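Local coordinates for protein alpha-L-rhamnosidase (Streptomyces avermitilis, PDB 3W5M) that hydrolyses terminal non-reducing alpha-L-rhamnose residues, releasing L-rhamnose from citrus flavonoids and gum arabic, and carries a calcium-dependent rhamnose-binding module, at residues A[347-352]-A[391-396]; A[351-356]-A[668-673]. One frame throughout, in Å; residues are numbered along the deposited sequence.

Interaction 1 of 2, residues A[347-352]-A[391-396]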
ATOM      1  N   TRP A 347      -7.687  -2.027  -2.458  1.00 17.34           N
ATOM      2  CA  TRP A 347      -7.382  -2.800  -3.645  1.00 17.54           C
ATOM      3  C   TRP A 347      -7.451  -4.296  -3.332  1.00 17.66           C
ATOM      4  O   TRP A 347      -6.727  -4.799  -2.465  1.00 18.15           O
ATOM      5  CB  TRP A 347      -5.949  -2.499  -4.094  1.00 18.74           C
ATOM      6  CG  TRP A 347      -5.547  -3.075  -5.417  1.00 18.66           C
ATOM      7  CD1 TRP A 347      -6.333  -3.704  -6.333  1.00 19.13           C
ATOM      8  CD2 TRP A 347      -4.244  -2.970  -6.006  1.00 19.84           C
ATOM      9  NE1 TRP A 347      -5.593  -4.033  -7.451  1.00 19.20           N
ATOM     10  CE2 TRP A 347      -4.304  -3.613  -7.265  1.00 19.67           C
ATOM     11  CE3 TRP A 347      -3.018  -2.448  -5.559  1.00 20.07           C
ATOM     12  CZ2 TRP A 347      -3.187  -3.717  -8.106  1.00 21.57           C
ATOM     13  CZ3 TRP A 347      -1.922  -2.520  -6.393  1.00 20.60           C
ATOM     14  CH2 TRP A 347      -2.005  -3.162  -7.654  1.00 20.78           C
ATOM     15  N   THR A 348      -8.365  -4.956  -4.022  1.00 16.71           N
ATOM     16  CA  THR A 348      -8.412  -6.421  -4.096  1.00 17.18           C
ATOM     17  C   THR A 348      -8.537  -6.823  -5.570  1.00 17.53           C
ATOM     18  O   THR A 348      -8.761  -5.960  -6.443  1.00 16.83           O
ATOM     19  CB  THR A 348      -9.570  -7.015  -3.277  1.00 16.74           C
ATOM     20  OG1 THR A 348     -10.806  -6.360  -3.625  1.00 18.94           O
ATOM     21  CG2 THR A 348      -9.301  -6.874  -1.750  1.00 16.29           C
ATOM     22  N   ASP A 349      -8.407  -8.124  -5.881  1.00 18.72           N
ATOM     23  CA  ASP A 349      -8.780  -8.533  -7.233  1.00 20.00           C
ATOM     24  C   ASP A 349     -10.312  -8.463  -7.365  1.00 20.10           C
ATOM     25  O   ASP A 349     -11.036  -9.399  -6.946  1.00 19.86           O
ATOM     26  CB  ASP A 349      -8.247  -9.947  -7.571  1.00 22.40           C
ATOM     27  CG  ASP A 349      -8.752 -10.463  -8.941  1.00 25.73           C
ATOM     28  OD1 ASP A 349      -9.534  -9.789  -9.652  1.00 21.28           O
ATOM     29  OD2 ASP A 349      -8.374 -11.601  -9.305  1.00 29.60           O
ATOM     30  N   TYR A 350     -10.809  -7.366  -7.955  1.00 19.64           N
ATOM     31  CA  TYR A 350     -12.244  -7.088  -7.957  1.00 20.07           C
ATOM     32  C   TYR A 350     -13.124  -8.124  -8.680  1.00 22.13           C
ATOM     33  O   TYR A 350     -14.340  -8.142  -8.512  1.00 24.61           O
ATOM     34  CB  TYR A 350     -12.519  -5.705  -8.530  1.00 18.91           C
ATOM     35  CG  TYR A 350     -11.796  -4.606  -7.776  1.00 18.58           C
ATOM     36  CD1 TYR A 350     -12.179  -4.237  -6.487  1.00 18.36           C
ATOM     37  CD2 TYR A 350     -10.705  -3.940  -8.363  1.00 18.15           C
ATOM     38  CE1 TYR A 350     -11.486  -3.215  -5.798  1.00 17.82           C
ATOM     39  CE2 TYR A 350     -10.020  -2.949  -7.686  1.00 18.27           C
ATOM     40  CZ  TYR A 350     -10.437  -2.568  -6.412  1.00 17.71           C
ATOM     41  OH  TYR A 350      -9.734  -1.556  -5.773  1.00 18.75           O
ATOM     42  N   ARG A 351     -12.514  -8.957  -9.502  1.00 23.75           N
ATOM     43  CA  ARG A 351     -13.236 -10.071 -10.127  1.00 26.04           C
ATOM     44  C   ARG A 351     -13.594 -11.106  -9.056  1.00 25.99           C
ATOM     45  O   ARG A 351     -14.657 -11.728  -9.116  1.00 27.78           O
ATOM     46  CB  ARG A 351     -12.362 -10.737 -11.183  1.00 27.40           C
ATOM     47  CG  ARG A 351     -12.042  -9.879 -12.404  1.00 30.95           C
ATOM     48  CD  ARG A 351     -10.820 -10.399 -13.157  1.00 35.93           C
ATOM     49  NE  ARG A 351      -9.545 -10.094 -12.493  1.00 39.42           N
ATOM     50  CZ  ARG A 351      -8.348 -10.452 -12.961  1.00 45.69           C
ATOM     51  NH1 ARG A 351      -8.262 -11.129 -14.106  1.00 45.02           N
ATOM     52  NH2 ARG A 351      -7.232 -10.132 -12.293  1.00 43.18           N
ATOM     53  N   LYS A 352     -12.708 -11.288  -8.074  1.00 24.26           N
ATOM     54  CA  LYS A 352     -12.905 -12.300  -7.041  1.00 23.64           C
ATOM     55  C   LYS A 352     -13.561 -11.777  -5.782  1.00 22.95           C
ATOM     56  O   LYS A 352     -14.387 -12.474  -5.179  1.00 22.45           O
ATOM     57  CB  LYS A 352     -11.581 -13.000  -6.713  1.00 26.71           C
ATOM     58  CG  LYS A 352     -11.054 -13.779  -7.921  1.00 31.33           C
ATOM     59  CD  LYS A 352      -9.909 -14.690  -7.557  1.00 33.51           C
ATOM     60  CE  LYS A 352      -9.519 -15.547  -8.746  1.00 36.65           C
ATOM     61  NZ  LYS A 352      -8.553 -16.583  -8.290  1.00 39.98           N
ATOM     62  N   HIS A 391      -7.963   1.240 -16.634  1.00 22.39           N
ATOM     63  CA  HIS A 391      -8.968   0.227 -16.979  1.00 21.56           C
ATOM     64  C   HIS A 391      -8.489  -1.203 -16.750  1.00 22.75           C
ATOM     65  O   HIS A 391      -8.774  -2.086 -17.555  1.00 23.92           O
ATOM     66  CB  HIS A 391      -9.447   0.421 -18.422  1.00 23.63           C
ATOM     67  CG  HIS A 391      -9.901   1.809 -18.706  1.00 27.27           C
ATOM     68  ND1 HIS A 391      -9.794   2.393 -19.951  1.00 29.84           N
ATOM     69  CD2 HIS A 391     -10.442   2.749 -17.892  1.00 27.03           C
ATOM     70  CE1 HIS A 391     -10.267   3.630 -19.892  1.00 29.70           C
ATOM     71  NE2 HIS A 391     -10.666   3.869 -18.655  1.00 28.07           N
ATOM     72  N   GLN A 392      -7.756  -1.431 -15.663  1.00 22.87           N
ATOM     73  CA  GLN A 392      -7.296  -2.792 -15.341  1.00 23.93           C
ATOM     74  C   GLN A 392      -8.465  -3.742 -15.054  1.00 24.86           C
ATOM     75  O   GLN A 392      -8.414  -4.905 -15.423  1.00 23.98           O
ATOM     76  CB  GLN A 392      -6.289  -2.795 -14.190  1.00 24.38           C
ATOM     77  CG  GLN A 392      -5.011  -1.999 -14.466  1.00 25.31           C
ATOM     78  CD  GLN A 392      -4.257  -2.507 -15.673  1.00 29.44           C
ATOM     79  OE1 GLN A 392      -4.168  -3.718 -15.901  1.00 29.46           O
ATOM     80  NE2 GLN A 392      -3.682  -1.590 -16.438  1.00 28.64           N
ATOM     81  N   TYR A 393      -9.529  -3.252 -14.420  1.00 22.08           N
ATOM     82  CA  TYR A 393     -10.647  -4.117 -14.058  1.00 21.24           C
ATOM     83  C   TYR A 393     -11.964  -3.732 -14.736  1.00 23.33           C
ATOM     84  O   TYR A 393     -12.890  -4.546 -14.859  1.00 23.38           O
ATOM     85  CB  TYR A 393     -10.843  -4.158 -12.531  1.00 20.89           C
ATOM     86  CG  TYR A 393      -9.642  -4.659 -11.745  1.00 20.31           C
ATOM     87  CD1 TYR A 393      -8.657  -3.792 -11.325  1.00 18.54           C
ATOM     88  CD2 TYR A 393      -9.504  -6.017 -11.434  1.00 19.65           C
ATOM     89  CE1 TYR A 393      -7.568  -4.235 -10.590  1.00 19.07           C
ATOM     90  CE2 TYR A 393      -8.407  -6.485 -10.729  1.00 19.66           C
ATOM     91  CZ  TYR A 393      -7.446  -5.607 -10.293  1.00 19.82           C
ATOM     92  OH  TYR A 393      -6.359  -6.053  -9.575  1.00 19.36           O
ATOM     93  N   GLY A 394     -12.074  -2.469 -15.118  1.00 23.25           N
ATOM     94  CA  GLY A 394     -13.302  -1.964 -15.731  1.00 23.53           C
ATOM     95  C   GLY A 394     -13.072  -0.541 -16.193  1.00 24.48           C
ATOM     96  O   GLY A 394     -11.999   0.047 -15.932  1.00 21.70           O
ATOM     97  N   GLU A 395     -14.076   0.026 -16.852  1.00 24.86           N
ATOM     98  CA  GLU A 395     -13.909   1.340 -17.505  1.00 28.73           C
ATOM     99  C   GLU A 395     -14.466   2.492 -16.695  1.00 28.17           C
ATOM    100  O   GLU A 395     -14.016   3.625 -16.860  1.00 27.08           O
ATOM    101  CB  GLU A 395     -14.654   1.377 -18.847  1.00 32.26           C
ATOM    102  CG  GLU A 395     -14.331   0.245 -19.808  1.00 38.33           C
ATOM    103  CD  GLU A 395     -13.143   0.552 -20.700  1.00 43.20           C
ATOM    104  OE1 GLU A 395     -13.015   1.709 -21.155  1.00 47.44           O
ATOM    105  OE2 GLU A 395     -12.343  -0.374 -20.964  1.00 46.69           O
ATOM    106  N   ARG A 396     -15.486   2.211 -15.890  1.00 27.59           N
ATOM    107  CA  ARG A 396     -16.219   3.256 -15.170  1.00 30.64           C
ATOM    108  C   ARG A 396     -16.376   2.822 -13.737  1.00 28.15           C
ATOM    109  O   ARG A 396     -16.701   1.643 -13.472  1.00 29.51           O
ATOM    110  CB  ARG A 396     -17.629   3.442 -15.742  1.00 32.14           C
ATOM    111  CG  ARG A 396     -17.674   4.081 -17.114  1.00 41.08           C
ATOM    112  CD  ARG A 396     -19.008   3.841 -17.795  1.00 44.83           C
ATOM    113  NE  ARG A 396     -18.799   3.332 -19.149  1.00 49.57           N
ATOM    114  CZ  ARG A 396     -18.679   2.040 -19.451  1.00 50.78           C
ATOM    115  NH1 ARG A 396     -18.761   1.123 -18.497  1.00 53.38           N
ATOM    116  NH2 ARG A 396     -18.487   1.659 -20.708  1.00 53.44           N
TER
HETATM  117  O   HOH W   1      -5.868  -8.601  -9.952  1.00 23.36           O
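Three aromatic side chains, Trp-347, Tyr-350 and Tyr-393, form a cluster where two loops of the N-terminal rhamnosidase domain meet, one leading into strand 353-360 and the other into strand 398-407. Tyr-393 is the central piece: it reaches across from 391-396 and nearly all the contact is made with its ring and hydroxyl. Tyr-350 brings the CD2 edge of its ring over the middle of one Tyr-393 face, CD2 lying 3.6 Å from Tyr-393 CD1, in a T-shaped stack with planes at 85° and centroids 4.9 Å apart. The indole of Trp-347 comes in rim to rim instead. With CG anti to the backbone N (chi1 -172°), Trp-347 directs NE1 at the phenol, and the NE1 to Tyr-393 OH hydrogen bond, 3.0 Å, is fairly straight at 159° and runs close to the indole plane. A water lies 2.6 Å from Tyr-393 OH and accepts from Arg-351 NH2, bridging the phenol to the guanidinium. At the ring's edge, Asp-349 OD1 sits 3.7 Å from Tyr-393 CE2. This oxygen closes an Asx turn by accepting from Arg-351 N and forms a salt bridge with Arg-351 NE at 2.9 Å; the two donors approach from opposite faces of the carboxylate plane. Trp-347 is also stacked on Trp-380, and its side chain lies about 8 Å from that of Asp-630, which binds rhamnose. The phenol oxygen is therefore gripped by the indole N-H and the water, while the edge of Tyr-350 probably limits the ring's freedom to turn. The charges of Asp-349 and Arg-351 probably offset each other beside the phenol; Trp-347 is held by polar and aromatic contacts close to the rhamnose-binding site.

Interaction 2 of 2, residues A[351-356]-A[668-673]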
ATOM      1  N   ARG A 351     -12.514  -8.957  -9.502  1.00 23.75           N
ATOM      2  CA  ARG A 351     -13.236 -10.071 -10.127  1.00 26.04           C
ATOM      3  C   ARG A 351     -13.594 -11.106  -9.056  1.00 25.99           C
ATOM      4  O   ARG A 351     -14.657 -11.728  -9.116  1.00 27.78           O
ATOM      5  CB  ARG A 351     -12.362 -10.737 -11.183  1.00 27.40           C
ATOM      6  CG  ARG A 351     -12.042  -9.879 -12.404  1.00 30.95           C
ATOM      7  CD  ARG A 351     -10.820 -10.399 -13.157  1.00 35.93           C
ATOM      8  NE  ARG A 351      -9.545 -10.094 -12.493  1.00 39.42           N
ATOM      9  CZ  ARG A 351      -8.348 -10.452 -12.961  1.00 45.69           C
ATOM     10  NH1 ARG A 351      -8.262 -11.129 -14.106  1.00 45.02           N
ATOM     11  NH2 ARG A 351      -7.232 -10.132 -12.293  1.00 43.18           N
ATOM     12  N   LYS A 352     -12.708 -11.288  -8.074  1.00 24.26           N
ATOM     13  CA  LYS A 352     -12.905 -12.300  -7.041  1.00 23.64           C
ATOM     14  C   LYS A 352     -13.561 -11.777  -5.782  1.00 22.95           C
ATOM     15  O   LYS A 352     -14.387 -12.474  -5.179  1.00 22.45           O
ATOM     16  CB  LYS A 352     -11.581 -13.000  -6.713  1.00 26.71           C
ATOM     17  CG  LYS A 352     -11.054 -13.779  -7.921  1.00 31.33           C
ATOM     18  CD  LYS A 352      -9.909 -14.690  -7.557  1.00 33.51           C
ATOM     19  CE  LYS A 352      -9.519 -15.547  -8.746  1.00 36.65           C
ATOM     20  NZ  LYS A 352      -8.553 -16.583  -8.290  1.00 39.98           N
ATOM     21  N   ARG A 353     -13.202 -10.561  -5.370  1.00 20.13           N
ATOM     22  CA  ARG A 353     -13.777 -10.023  -4.136  1.00 20.18           C
ATOM     23  C   ARG A 353     -13.648  -8.499  -4.116  1.00 19.17           C
ATOM     24  O   ARG A 353     -12.726  -7.913  -4.733  1.00 18.85           O
ATOM     25  CB  ARG A 353     -13.119 -10.638  -2.892  1.00 22.40           C
ATOM     26  CG  ARG A 353     -11.688 -10.159  -2.641  1.00 21.49           C
ATOM     27  CD  ARG A 353     -10.989 -10.886  -1.497  1.00 22.99           C
ATOM     28  NE  ARG A 353     -10.750 -12.288  -1.871  1.00 25.05           N
ATOM     29  CZ  ARG A 353     -11.364 -13.324  -1.302  1.00 27.89           C
ATOM     30  NH1 ARG A 353     -12.230 -13.133  -0.294  1.00 28.18           N
ATOM     31  NH2 ARG A 353     -11.110 -14.559  -1.737  1.00 28.70           N
ATOM     32  N   VAL A 354     -14.608  -7.867  -3.456  1.00 18.99           N
ATOM     33  CA  VAL A 354     -14.487  -6.455  -3.118  1.00 18.51           C
ATOM     34  C   VAL A 354     -14.781  -6.348  -1.616  1.00 18.70           C
ATOM     35  O   VAL A 354     -15.602  -7.086  -1.083  1.00 19.63           O
ATOM     36  CB  VAL A 354     -15.399  -5.559  -3.985  1.00 18.67           C
ATOM     37  CG1 VAL A 354     -16.872  -5.767  -3.676  1.00 19.40           C
ATOM     38  CG2 VAL A 354     -14.990  -4.071  -3.862  1.00 19.40           C
ATOM     39  N   GLN A 355     -14.117  -5.424  -0.933  1.00 18.25           N
ATOM     40  CA  GLN A 355     -14.297  -5.295   0.517  1.00 18.02           C
ATOM     41  C   GLN A 355     -15.289  -4.158   0.784  1.00 17.31           C
ATOM     42  O   GLN A 355     -15.246  -3.158   0.093  1.00 19.27           O
ATOM     43  CB  GLN A 355     -12.950  -5.027   1.198  1.00 19.42           C
ATOM     44  CG  GLN A 355     -11.998  -6.198   1.042  1.00 21.19           C
ATOM     45  CD  GLN A 355     -10.876  -6.228   2.065  1.00 23.89           C
ATOM     46  OE1 GLN A 355     -10.845  -7.091   2.979  1.00 25.32           O
ATOM     47  NE2 GLN A 355      -9.967  -5.306   1.927  1.00 22.05           N
ATOM     48  N   TYR A 356     -16.194  -4.332   1.740  1.00 17.34           N
ATOM     49  CA  TYR A 356     -17.143  -3.240   2.114  1.00 16.59           C
ATOM     50  C   TYR A 356     -16.841  -2.719   3.523  1.00 17.26           C
ATOM     51  O   TYR A 356     -16.179  -3.391   4.357  1.00 17.47           O
ATOM     52  CB  TYR A 356     -18.623  -3.688   1.997  1.00 16.88           C
ATOM     53  CG  TYR A 356     -19.086  -4.622   3.096  1.00 18.42           C
ATOM     54  CD1 TYR A 356     -19.523  -4.125   4.339  1.00 19.36           C
ATOM     55  CD2 TYR A 356     -19.082  -6.011   2.900  1.00 16.78           C
ATOM     56  CE1 TYR A 356     -19.942  -4.979   5.353  1.00 20.41           C
ATOM     57  CE2 TYR A 356     -19.529  -6.876   3.901  1.00 18.05           C
ATOM     58  CZ  TYR A 356     -19.951  -6.362   5.119  1.00 20.58           C
ATOM     59  OH  TYR A 356     -20.354  -7.189   6.141  1.00 21.60           O
ATOM     60  N   LEU A 668      -2.824 -12.896  -2.302  1.00 17.96           N
ATOM     61  CA  LEU A 668      -1.796 -13.741  -2.912  1.00 18.24           C
ATOM     62  C   LEU A 668      -2.377 -15.082  -3.365  1.00 19.20           C
ATOM     63  O   LEU A 668      -2.132 -15.521  -4.496  1.00 18.74           O
ATOM     64  CB  LEU A 668      -0.652 -13.957  -1.944  1.00 19.11           C
ATOM     65  CG  LEU A 668       0.514 -14.786  -2.503  1.00 19.26           C
ATOM     66  CD1 LEU A 668       1.249 -14.034  -3.613  1.00 19.97           C
ATOM     67  CD2 LEU A 668       1.434 -15.134  -1.349  1.00 19.82           C
ATOM     68  N   ARG A 669      -3.137 -15.728  -2.486  1.00 20.15           N
ATOM     69  CA  ARG A 669      -3.867 -16.947  -2.865  1.00 20.63           C
ATOM     70  C   ARG A 669      -4.897 -16.759  -3.952  1.00 21.56           C
ATOM     71  O   ARG A 669      -5.080 -17.659  -4.774  1.00 22.56           O
ATOM     72  CB  ARG A 669      -4.464 -17.661  -1.647  1.00 19.70           C
ATOM     73  CG  ARG A 669      -3.375 -18.285  -0.776  1.00 20.07           C
ATOM     74  CD  ARG A 669      -3.920 -19.096   0.387  1.00 20.68           C
ATOM     75  NE  ARG A 669      -4.727 -18.269   1.299  1.00 21.09           N
ATOM     76  CZ  ARG A 669      -4.253 -17.678   2.387  1.00 20.21           C
ATOM     77  NH1 ARG A 669      -2.970 -17.798   2.745  1.00 19.65           N
ATOM     78  NH2 ARG A 669      -5.088 -16.991   3.160  1.00 19.84           N
ATOM     79  N   ASP A 670      -5.534 -15.596  -4.031  1.00 20.78           N
ATOM     80  CA  ASP A 670      -6.477 -15.322  -5.124  1.00 20.76           C
ATOM     81  C   ASP A 670      -5.728 -15.297  -6.455  1.00 22.68           C
ATOM     82  O   ASP A 670      -6.345 -15.520  -7.503  1.00 25.06           O
ATOM     83  CB  ASP A 670      -7.106 -13.910  -5.014  1.00 21.68           C
ATOM     84  CG  ASP A 670      -8.317 -13.843  -4.116  1.00 25.33           C
ATOM     85  OD1 ASP A 670      -8.887 -14.890  -3.724  1.00 23.85           O
ATOM     86  OD2 ASP A 670      -8.725 -12.694  -3.787  1.00 24.91           O
ATOM     87  N   ALA A 671      -4.434 -14.961  -6.417  1.00 20.84           N
ATOM     88  CA  ALA A 671      -3.623 -14.810  -7.649  1.00 20.44           C
ATOM     89  C   ALA A 671      -2.846 -16.082  -8.017  1.00 20.48           C
ATOM     90  O   ALA A 671      -2.274 -16.162  -9.128  1.00 22.89           O
ATOM     91  CB  ALA A 671      -2.668 -13.639  -7.535  1.00 21.70           C
ATOM     92  N   GLN A 672      -2.804 -17.043  -7.108  1.00 19.90           N
ATOM     93  CA  GLN A 672      -1.972 -18.264  -7.348  1.00 20.96           C
ATOM     94  C   GLN A 672      -2.430 -18.932  -8.645  1.00 21.54           C
ATOM     95  O   GLN A 672      -3.647 -19.086  -8.896  1.00 21.66           O
ATOM     96  CB  GLN A 672      -2.033 -19.209  -6.146  1.00 21.99           C
ATOM     97  CG  GLN A 672      -0.988 -20.349  -6.168  1.00 21.18           C
ATOM     98  CD  GLN A 672      -0.993 -21.164  -4.879  1.00 23.50           C
ATOM     99  OE1 GLN A 672      -1.876 -21.003  -4.057  1.00 25.28           O
ATOM    100  NE2 GLN A 672       0.018 -22.024  -4.687  1.00 21.33           N
ATOM    101  N   THR A 673      -1.479 -19.313  -9.500  1.00 22.14           N
ATOM    102  CA  THR A 673      -1.884 -19.812 -10.819  1.00 20.91           C
ATOM    103  C   THR A 673      -2.441 -21.215 -10.687  1.00 22.85           C
ATOM    104  O   THR A 673      -2.249 -21.869  -9.648  1.00 23.37           O
ATOM    105  CB  THR A 673      -0.733 -19.854 -11.817  1.00 23.07           C
ATOM    106  OG1 THR A 673       0.153 -20.934 -11.455  1.00 22.99           O
ATOM    107  CG2 THR A 673      -0.008 -18.513 -11.841  1.00 24.72           C
TER
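Asp-670, close to the C-terminal end of helix 658-671, is held by two consecutive basic residues, Lys-352 and Arg-353, each using a different part of it. Arg-353 takes the carboxylate side-on: NE donates to Asp-670 OD2 at 2.8 Å and NH2 to Asp-670 OD1 at 3.0 Å, both bonds nearly straight and both on syn lone pairs. Guanidinium and carboxylate are almost coplanar, 13° apart, the geometry of a bidentate salt bridge. A bend at chi3 (68°) turns the guanidinium edge toward the acid. Lys-352, extended beyond CG, runs past the aspartate in the opposite direction; its CD packs 3.9 Å from Asp-670 CB, and NZ reaches the backbone O of Asp-670 at 2.6 Å, in the carbonyl plane and on a lone pair. A leucine in place of Arg-353 would probably leave the Asp-670 carboxylate without its two-pronged partner and free to rotate. At the surface, the contact ties the N-terminal part of strand 353-360, which pairs with strands 316-326 and 471-474 in the N-terminal rhamnosidase domain, to a helix of the six-hairpin glycosidase domain whose Arg-669 packs on helix 713-732.

Interactions 1 and 2 lie with their centres 10 Å apart and begin from one continuous run of chain: residues 347-352 contribute to the aromatic cluster, and 351-356 carry on into strand 353-360. The partners come in order, 391-396 from the same N-terminal rhamnosidase domain, then 668-673 from the six-hairpin glycosidase domain, 312 residues beyond 351-356. Thr-348 ties the two sites together, its OG1 lying 2.7 Å from Arg-353 O, a probable hydrogen bond, while its CG2 packs on Gln-355. Thus interaction 1 joins two loops within one domain, whereas interaction 2 links that domain to the glycosidase domain, which carries the two glutamates that probably act as catalytic acid and base.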